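Local coordinates for secretion protein Snm4 (Mycobacterium xenopi, PDB 7B7J) that forms the cytosolic ubiquitin-like domain of EccD5, and probably contributes to the ESX-5 type VII secretion pore complex of mycobacteria, at residues 35-38 against 39-42; 54-57 against 58-61; 93-96 against 97-100. All coordinates share one frame; numbering follows the deposited sequence.

The three contacts are local turns and helix steps in a ubiquitin-like fold, a mixed four-stranded sheet with the helix 42-60 packed on it, and they follow one another along the chain. Contact 1 (35-38 with 39-42) is the turn between strand 30-37 and that helix, and contact 2 (54-57 with 58-61) is the helix's last turns; their centres lie about 23 Å apart. Contact 3 (93-96 with 97-100) leads into strand 99-107, with its centre about 11 Å from that of contact 1 and nearest atoms about 6 Å apart. Contact 2 packs on strand 30-37, which ends in contact 1, and its centre is about 23 Å from that of contact 3. None touches another.

Contact 1. Residues 35-38 against 39-42; sequences VLDA and HAPI
D37 turns its carboxylate onto the backbone that follows it, and OD1 accepts from H39 N and, weakly, from A40 N. The bond from H39 N is the stronger, 2.8 Å to D37 OD1 with an N-H...O angle of 152°, and the oxygen is met nearly along its C-O axis. A40 N adds a weak bond to D37 OD1 at 3.0 Å, bent to 121°. This is an Asx turn at D37, made possible because CG sits anti to the backbone N (chi1 -175°), a torsion that brings OD1 within reach of the amides of H39 and A40. The methyl of A40 rests against the same carboxylate, its CB 4.0 Å from D37 CG. Next door, the H39 ring lays one face over the carbonyl carbon of A38.

A water spans the mouth of the turn, donating to D37 O at 2.8 Å and to A40 O at 2.7 Å. Further out, A38 O accepts a hydrogen bond from T90 OG1, and the backbone of A38 is bonded to Q19 and T90, tying the turn to its neighbours. With one good and one weak N-H bond on D37 OD1, the negative charge of D37 is probably stabilised just where strand 30-37 gives way to the loop before helix 42-60.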
# COMPACT_ATOMS: atom_id res chain seq x y z
N VAL A 35 4.27 5.42 8.63
CA VAL A 35 5.45 4.72 9.21
C VAL A 35 5.19 3.26 9.21
O VAL A 35 4.31 2.81 9.95
CB VAL A 35 5.88 5.31 10.54
CG1 VAL A 35 7.20 4.68 11.00
CG2 VAL A 35 6.12 6.86 10.65
N LEU A 36 6.01 2.54 8.44
CA LEU A 36 5.83 1.04 8.29
C LEU A 36 7.06 0.26 8.78
O LEU A 36 8.20 0.73 8.70
CB LEU A 36 5.48 0.62 6.95
CG LEU A 36 4.28 1.24 6.30
CD1 LEU A 36 4.11 0.89 4.80
CD2 LEU A 36 3.08 0.80 7.08
N ASP A 37 6.85 -0.92 9.32
CA ASP A 37 8.00 -1.82 9.61
C ASP A 37 8.77 -2.03 8.28
O ASP A 37 8.21 -2.58 7.35
CB ASP A 37 7.50 -3.13 10.18
CG ASP A 37 8.49 -4.19 10.67
OD1 ASP A 37 9.45 -4.44 10.07
OD2 ASP A 37 8.07 -4.87 11.55
N ALA A 38 10.07 -1.79 8.33
CA ALA A 38 11.05 -1.91 7.17
C ALA A 38 11.42 -3.38 6.89
O ALA A 38 12.08 -3.55 5.82
CB ALA A 38 12.33 -1.11 7.54
N HIS A 39 11.10 -4.29 7.79
CA HIS A 39 11.58 -5.71 7.71
C HIS A 39 10.43 -6.71 7.51
O HIS A 39 10.68 -7.88 7.26
CB HIS A 39 12.49 -6.13 8.87
CG HIS A 39 13.82 -5.35 8.73
ND1 HIS A 39 14.57 -5.38 7.51
CD2 HIS A 39 14.49 -4.47 9.57
CE1 HIS A 39 15.53 -4.45 7.57
NE2 HIS A 39 15.50 -3.90 8.82
N ALA A 40 9.17 -6.30 7.68
CA ALA A 40 8.11 -7.32 7.53
C ALA A 40 7.89 -7.60 6.06
O ALA A 40 7.89 -6.66 5.27
CB ALA A 40 6.87 -6.76 8.14
N PRO A 41 7.45 -8.83 5.70
CA PRO A 41 7.00 -9.04 4.33
C PRO A 41 5.82 -8.17 4.00
O PRO A 41 4.88 -8.04 4.85
CB PRO A 41 6.84 -10.54 4.31
CG PRO A 41 6.83 -11.10 5.66
CD PRO A 41 7.38 -10.02 6.54
N ILE A 42 5.77 -7.72 2.77
CA ILE A 42 4.59 -6.96 2.29
C ILE A 42 3.27 -7.67 2.56
O ILE A 42 2.32 -6.94 2.84
CB ILE A 42 4.78 -6.56 0.77
CG1 ILE A 42 6.04 -5.70 0.53
CG2 ILE A 42 3.52 -6.04 0.06
CD1 ILE A 42 6.25 -4.51 1.37
O HOH W 1 8.83 -4.15 5.16

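Contact 2. Residues 54-57 against 58-61; sequences NTRL and RELG
R58 doubles back along the helix surface toward T55, while E59, one residue on, reaches back one turn to T55 and R56. The arginine's course is set by its bend at chi3 (-73°): CB and CG pass N54 O, and the guanidinium then swings round until R58 NH2 stands 3.1 Å from T55 OG1. That approach has too poor an angle for a hydrogen bond, and T55 OG1 instead bonds to K51 O, one turn earlier. The two side chains pass each other at a slant, with R58 NH2 also lying 3.6 Å from T55 CA.

E59 extends beyond CG and parts its two oxygens between neighbours. E59 OE1 lies alongside the methyl of T55, 3.8 Å from T55 CG2, whereas OE2 meets R56. The R56 and E59 side chains run at about a right angle to each other, and the guanidinium and carboxylate planes are turned 75° apart. E59 OE2 lies at the edge of the guanidinium, but its salt bridge to R56 NH1 is long, 3.7 Å, so the attraction is probably modest on this exposed surface. L60 brings CD1 over R56 O, 3.6 Å away.

Underneath runs the helix backbone, with R58 N bonded to N54 O, E59 N to T55 O and L60 N to R56 O. G61 takes a positive phi and finishes the helix in a Schellman motif, its N bonded to R58 O at 3.0 Å. On the inner side, buried L57 packs on V62 and L65 of the following loop and on V30 of strand 30-37. N54 fastens the same loop through OD1 to L65 N, while R56 and L60 touch I32 and V30 of that strand.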
# COMPACT_ATOMS: atom_id res chain seq x y z
N ASN A 54 -8.43 3.30 4.38
CA ASN A 54 -9.87 3.52 4.37
C ASN A 54 -10.27 4.43 5.55
O ASN A 54 -11.25 5.14 5.33
CB ASN A 54 -10.64 2.24 4.29
CG ASN A 54 -10.65 1.71 2.85
OD1 ASN A 54 -10.38 2.38 1.86
ND2 ASN A 54 -10.89 0.37 2.71
N THR A 55 -9.69 4.27 6.73
CA THR A 55 -9.99 5.19 7.83
C THR A 55 -9.70 6.65 7.34
O THR A 55 -10.49 7.46 7.59
CB THR A 55 -9.18 4.82 9.05
OG1 THR A 55 -9.77 3.56 9.39
CG2 THR A 55 -9.46 5.78 10.21
N ARG A 56 -8.52 6.88 6.79
CA ARG A 56 -8.18 8.22 6.30
C ARG A 56 -9.15 8.71 5.25
O ARG A 56 -9.61 9.85 5.22
CB ARG A 56 -6.70 8.12 5.88
CG ARG A 56 -6.13 9.47 5.58
CD ARG A 56 -6.24 10.52 6.68
NE ARG A 56 -5.44 11.68 6.09
CZ ARG A 56 -5.14 12.78 6.84
NH1 ARG A 56 -5.63 12.82 8.09
NH2 ARG A 56 -4.30 13.75 6.37
N LEU A 57 -9.48 7.83 4.25
CA LEU A 57 -10.44 8.26 3.20
C LEU A 57 -11.73 8.61 3.76
O LEU A 57 -12.47 9.56 3.32
CB LEU A 57 -10.55 7.13 2.11
CG LEU A 57 -9.28 6.85 1.32
CD1 LEU A 57 -9.55 5.74 0.24
CD2 LEU A 57 -8.75 8.06 0.55
N ARG A 58 -12.18 7.86 4.75
CA ARG A 58 -13.54 8.13 5.30
C ARG A 58 -13.58 9.50 6.00
O ARG A 58 -14.61 10.17 5.90
CB ARG A 58 -14.01 6.98 6.20
CG ARG A 58 -14.57 5.79 5.42
CD ARG A 58 -15.06 4.67 6.32
NE ARG A 58 -13.98 3.93 6.95
CZ ARG A 58 -13.78 3.84 8.26
NH1 ARG A 58 -14.60 4.44 9.10
NH2 ARG A 58 -12.76 3.14 8.72
N GLU A 59 -12.52 9.88 6.69
CA GLU A 59 -12.45 11.22 7.33
C GLU A 59 -12.55 12.29 6.24
O GLU A 59 -13.18 13.32 6.49
CB GLU A 59 -11.12 11.38 8.06
CG GLU A 59 -10.98 10.46 9.26
CD GLU A 59 -9.57 10.34 9.81
OE1 GLU A 59 -9.36 9.50 10.71
OE2 GLU A 59 -8.69 11.08 9.35
N LEU A 60 -11.91 12.05 5.10
CA LEU A 60 -12.03 12.99 3.93
C LEU A 60 -13.31 12.87 3.14
O LEU A 60 -13.48 13.73 2.31
CB LEU A 60 -10.82 12.81 3.07
CG LEU A 60 -9.45 13.02 3.66
CD1 LEU A 60 -8.37 12.33 2.89
CD2 LEU A 60 -9.30 14.56 3.78
N GLY A 61 -14.29 12.05 3.55
CA GLY A 61 -15.58 11.80 2.87
C GLY A 61 -15.36 11.22 1.48
O GLY A 61 -16.18 11.58 0.70

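Contact 3. Residues 93-96 against 97-100; sequences EVYD and GDRL
Y95 and D98 close a type II beta turn that feeds the chain into strand 99-107 of the ubiquitin-like sheet, with E93 and V94 leading up to it. At the start, the carbonyl carbon of E93 lies over the centre of one face of the Y95 ring.

V94 follows, buried, its CA 3.4 Å from D98 OD2. Its CG1, anti to the backbone N (chi1 -179°), meets the CB of D98 at 3.8 Å and the tip of L100 at CD1. V94 and L100, flanking the turn, both touch L83.

Y95 gives one donor, its N, and one acceptor, its O, and D98 answers both. Y95 O receives D98 N at 2.9 Å, the bond that closes the turn. Y95 N points its hydrogen almost straight, 175°, at D98 OD2, also 2.9 Å away, approaching from above the carboxylate plane. One carboxylate thus braces the turn from the side chain as the backbone does from within.

D96 OD1 accepts a hydrogen bond from V22 N of strand 20-27. G97 then holds the third position of the type II turn at a phi of 87°, one that glycine readily adopts. Across that corner a water donates to D96 O at 2.8 Å and to D98 OD1 at 2.9 Å, so each oxygen of the D98 carboxylate has a hydrogen-bond donor of its own.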
# COMPACT_ATOMS: atom_id res chain seq x y z
N GLU A 93 14.17 -2.33 -1.85
CA GLU A 93 14.78 -0.97 -2.00
C GLU A 93 13.72 0.07 -1.99
O GLU A 93 13.77 1.10 -2.68
CB GLU A 93 15.53 -0.88 -3.30
CG GLU A 93 16.71 -1.77 -3.41
CD GLU A 93 17.46 -1.55 -4.73
OE1 GLU A 93 18.57 -1.07 -4.69
OE2 GLU A 93 16.88 -1.75 -5.85
N VAL A 94 12.77 -0.03 -1.06
CA VAL A 94 11.80 1.03 -0.81
C VAL A 94 12.28 1.69 0.50
O VAL A 94 12.37 1.06 1.57
CB VAL A 94 10.36 0.51 -0.59
CG1 VAL A 94 9.38 1.67 -0.35
CG2 VAL A 94 9.98 -0.36 -1.78
N TYR A 95 12.64 2.91 0.38
CA TYR A 95 13.23 3.71 1.53
C TYR A 95 12.40 4.93 1.91
O TYR A 95 11.40 5.28 1.24
CB TYR A 95 14.53 4.16 1.03
CG TYR A 95 15.47 3.02 0.70
CD1 TYR A 95 15.60 1.91 1.51
CD2 TYR A 95 16.07 3.05 -0.52
CE1 TYR A 95 16.45 0.85 1.17
CE2 TYR A 95 16.96 2.03 -0.85
CZ TYR A 95 17.15 0.96 -0.02
OH TYR A 95 18.09 0.01 -0.40
N ASP A 96 12.87 5.60 3.00
CA ASP A 96 12.15 6.83 3.45
C ASP A 96 11.82 7.70 2.26
O ASP A 96 12.83 8.16 1.55
CB ASP A 96 12.95 7.50 4.53
CG ASP A 96 13.08 6.70 5.82
OD1 ASP A 96 12.14 6.04 6.19
OD2 ASP A 96 14.09 6.97 6.55
N GLY A 97 10.66 8.19 2.21
CA GLY A 97 10.24 9.18 1.21
C GLY A 97 9.71 8.54 -0.10
O GLY A 97 9.15 9.29 -0.94
N ASP A 98 9.96 7.27 -0.34
CA ASP A 98 9.42 6.51 -1.49
C ASP A 98 7.92 6.61 -1.48
O ASP A 98 7.23 6.58 -0.45
CB ASP A 98 10.08 5.18 -1.68
CG ASP A 98 11.55 5.20 -2.18
OD1 ASP A 98 12.05 6.25 -2.53
OD2 ASP A 98 12.15 4.19 -2.13
N ARG A 99 7.30 6.48 -2.72
CA ARG A 99 5.90 6.57 -2.90
C ARG A 99 5.44 5.25 -3.63
O ARG A 99 6.10 4.80 -4.62
CB ARG A 99 5.50 7.75 -3.80
CG ARG A 99 4.07 7.99 -3.97
CD ARG A 99 3.86 9.30 -4.67
NE ARG A 99 4.16 10.48 -3.75
CZ ARG A 99 5.26 11.15 -3.69
NH1 ARG A 99 6.06 11.11 -4.73
NH2 ARG A 99 5.43 11.99 -2.67
N LEU A 100 4.33 4.71 -3.13
CA LEU A 100 3.70 3.44 -3.60
C LEU A 100 2.21 3.67 -3.87
O LEU A 100 1.61 4.47 -3.18
CB LEU A 100 3.87 2.37 -2.53
CG LEU A 100 5.25 1.96 -2.10
CD1 LEU A 100 5.13 0.92 -0.99
CD2 LEU A 100 6.04 1.52 -3.35
O HOH W 2 13.08 8.61 -1.17